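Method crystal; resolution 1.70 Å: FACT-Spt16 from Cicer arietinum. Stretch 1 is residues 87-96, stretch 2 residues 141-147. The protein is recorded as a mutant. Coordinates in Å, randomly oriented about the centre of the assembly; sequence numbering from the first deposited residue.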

# COMPACT_ATOMS: atom_id res chain seq x y z
N MET A 87 9.40 14.28 -14.27
CA MET A 87 10.15 15.19 -13.40
C MET A 87 11.55 14.64 -13.18
O MET A 87 11.71 13.47 -12.81
CB MET A 87 9.42 15.37 -12.06
CG MET A 87 10.12 16.29 -11.09
SD MET A 87 8.97 16.79 -9.79
CE MET A 87 8.50 15.21 -9.10
N VAL A 88 12.55 15.47 -13.42
CA VAL A 88 13.95 15.05 -13.27
C VAL A 88 14.70 15.93 -12.28
O VAL A 88 14.83 17.15 -12.47
CB VAL A 88 14.68 15.06 -14.63
CG1 VAL A 88 16.15 14.71 -14.42
CG2 VAL A 88 14.04 14.07 -15.59
N PHE A 89 15.21 15.30 -11.23
CA PHE A 89 15.97 16.01 -10.21
C PHE A 89 17.44 15.95 -10.53
O PHE A 89 17.96 14.88 -10.83
CB PHE A 89 15.74 15.35 -8.85
CG PHE A 89 14.30 15.29 -8.45
CD1 PHE A 89 13.52 14.19 -8.78
CD2 PHE A 89 13.73 16.34 -7.75
CE1 PHE A 89 12.19 14.13 -8.41
CE2 PHE A 89 12.40 16.30 -7.37
CZ PHE A 89 11.62 15.19 -7.70
N THR A 90 18.11 17.10 -10.48
CA THR A 90 19.57 17.13 -10.56
C THR A 90 20.09 17.87 -9.33
O THR A 90 19.31 18.33 -8.51
CB THR A 90 20.09 17.82 -11.86
OG1 THR A 90 19.96 19.25 -11.75
CG2 THR A 90 19.34 17.34 -13.09
N LYS A 91 21.41 17.99 -9.22
CA LYS A 91 22.00 18.67 -8.07
C LYS A 91 21.49 20.10 -7.90
O LYS A 91 21.23 20.55 -6.78
CB LYS A 91 23.53 18.66 -8.17
CG LYS A 91 24.23 19.10 -6.88
CD LYS A 91 25.63 18.51 -6.79
CE LYS A 91 25.93 17.99 -5.39
NZ LYS A 91 26.61 16.66 -5.42
N LYS A 92 21.31 20.81 -9.01
CA LYS A 92 21.01 22.24 -8.96
C LYS A 92 19.69 22.62 -9.63
O LYS A 92 19.27 23.78 -9.55
CB LYS A 92 22.15 23.04 -9.59
CG LYS A 92 23.49 22.78 -8.94
CD LYS A 92 23.45 23.10 -7.45
CE LYS A 92 23.18 24.58 -7.22
NZ LYS A 92 22.86 24.87 -5.79
N GLN A 93 19.05 21.67 -10.30
CA GLN A 93 17.81 21.95 -11.02
C GLN A 93 16.78 20.83 -10.86
O GLN A 93 17.13 19.69 -10.56
CB GLN A 93 18.09 22.14 -12.51
CG GLN A 93 19.10 23.22 -12.85
CD GLN A 93 19.30 23.38 -14.34
OE1 GLN A 93 19.64 22.43 -15.04
NE2 GLN A 93 19.06 24.59 -14.84
N ILE A 94 15.51 21.17 -11.06
CA ILE A 94 14.46 20.17 -11.22
C ILE A 94 13.75 20.48 -12.53
O ILE A 94 13.20 21.56 -12.67
CB ILE A 94 13.44 20.21 -10.08
CG1 ILE A 94 14.14 19.99 -8.73
CG2 ILE A 94 12.36 19.14 -10.28
CD1 ILE A 94 13.21 19.98 -7.54
N HIS A 95 13.78 19.55 -13.47
CA HIS A 95 13.13 19.75 -14.75
C HIS A 95 11.79 19.04 -14.77
O HIS A 95 11.69 17.91 -14.33
CB HIS A 95 14.02 19.23 -15.88
CG HIS A 95 15.28 20.01 -16.06
ND1 HIS A 95 15.41 21.00 -17.01
CD2 HIS A 95 16.46 19.95 -15.41
CE1 HIS A 95 16.63 21.52 -16.93
NE2 HIS A 95 17.29 20.89 -15.97
N VAL A 96 10.76 19.73 -15.25
CA VAL A 96 9.44 19.14 -15.35
C VAL A 96 8.96 19.27 -16.78
O VAL A 96 9.06 20.34 -17.36
CB VAL A 96 8.45 19.84 -14.41
CG1 VAL A 96 7.10 19.14 -14.44
CG2 VAL A 96 8.99 19.85 -12.97
N ARG A 141 20.14 16.86 -22.13
CA ARG A 141 21.33 17.72 -22.23
C ARG A 141 21.70 18.39 -20.91
O ARG A 141 22.88 18.52 -20.58
CB ARG A 141 21.16 18.79 -23.31
CG ARG A 141 21.21 18.26 -24.73
CD ARG A 141 21.47 19.38 -25.73
NE ARG A 141 20.48 20.45 -25.60
CZ ARG A 141 19.29 20.45 -26.20
NH1 ARG A 141 18.93 19.43 -26.98
NH2 ARG A 141 18.46 21.47 -26.03
N ALA A 142 20.69 18.82 -20.16
CA ALA A 142 20.93 19.48 -18.87
C ALA A 142 21.54 18.51 -17.86
O ALA A 142 22.47 18.87 -17.14
CB ALA A 142 19.65 20.08 -18.32
N ILE A 143 21.01 17.29 -17.82
CA ILE A 143 21.56 16.24 -16.97
C ILE A 143 23.05 16.05 -17.25
O ILE A 143 23.87 16.00 -16.32
CB ILE A 143 20.83 14.89 -17.21
CG1 ILE A 143 19.37 14.97 -16.75
CG2 ILE A 143 21.53 13.75 -16.49
CD1 ILE A 143 18.55 13.75 -17.15
N ARG A 144 23.40 15.95 -18.52
CA ARG A 144 24.79 15.82 -18.94
C ARG A 144 25.61 17.04 -18.52
O ARG A 144 26.73 16.90 -18.03
CB ARG A 144 24.88 15.64 -20.46
N ALA A 145 25.03 18.22 -18.70
CA ALA A 145 25.71 19.47 -18.36
C ALA A 145 26.09 19.51 -16.88
O ALA A 145 27.21 19.90 -16.53
CB ALA A 145 24.85 20.66 -18.72
N GLN A 146 25.15 19.12 -16.03
CA GLN A 146 25.41 19.02 -14.59
C GLN A 146 26.47 17.95 -14.33
O GLN A 146 26.16 16.76 -14.22
CB GLN A 146 24.12 18.73 -13.83
CG GLN A 146 22.97 19.66 -14.20
CD GLN A 146 22.56 20.60 -13.08
OE1 GLN A 146 21.41 21.02 -13.00
NE2 GLN A 146 23.51 20.94 -12.21
N SER A 147 27.71 18.41 -14.23
CA SER A 147 28.91 17.58 -14.21
C SER A 147 30.10 18.51 -14.42
O SER A 147 30.27 19.08 -15.50
CB SER A 147 28.89 16.55 -15.34
OG SER A 147 30.03 16.67 -16.18

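A helix that packs on a β-hairpin commonly meets it through a few side chains on one face and at its end, and the contact between residues 141-147 and 87-96 of this FACT-Spt16 structure is a compact example. The hairpin is fixed by its own backbone: Val-88 N donates to His-95 O (2.7 Å), His-95 N to Val-88 O (2.8 Å), and Thr-90 N to Gln-93 O (2.8 Å). Because side chains alternate along a strand, Val-88, Gln-93 and His-95 point toward the helix, whereas Phe-89 and Ile-94 point away.

The helical stretch opens with Arg-141, which stays clear of the hairpin. One residue on, Ala-142 turns its methyl toward the strands, where it packs against polar side chains: Ala-142 CB lies 3.4 Å from His-95 NE2 and 4.0 Å from Gln-93 OE1, approaching the imidazole obliquely. These two partners are held by each other, since His-95 NE2 donates to Gln-93 OE1 over 3.0 Å. The methyl thus covers a polar pair whose hydrogen bond is already made.

Ile-143 supplies the apolar part. Its CA-to-CB bond runs sideways, but with chi1 m and chi2 t the chain reaches back, bringing Ile-143 CD1 within 3.8 Å of Val-88 CG1. Both residues are buried, and their branched aliphatic side chains suit a place that asks for no polar partner. Nearer the backbone, Ile-143 CG1 lies 4.4 Å from Thr-90 CG2, at the point where the two backbones come nearest, with the CA atoms of Thr-90 and Ile-143 6.8 Å apart.

Ala-145 makes no contact with the hairpin, and Arg-144 is modelled only to CB, so its side chain cannot be judged. The next residue does the most: Gln-146, the first to leave helical phi/psi, still donates its backbone N to Ala-142 O (2.9 Å) and gives up 96 Å² to the hairpin, the largest share of any residue here. Its side chain reaches the turn, with its amide end beside Thr-90 and Gln-93 and near Lys-92, whose own end leads away. The amide is probably turned over in the model, so its individual polar contacts remain open. Thr-90 OG1 accepts from Gln-93 N (3.0 Å) and, weakly, from Lys-92 N (3.4 Å), which ties the turn together.

Ser-147, poorly ordered, lies beyond reach. The whole contact buries 314 Å², both sides summed, and it illustrates a general economy: an alanine against the histidine-glutamine pair, an isoleucine where the surface is greasy, and a glutamine where the turn is polar.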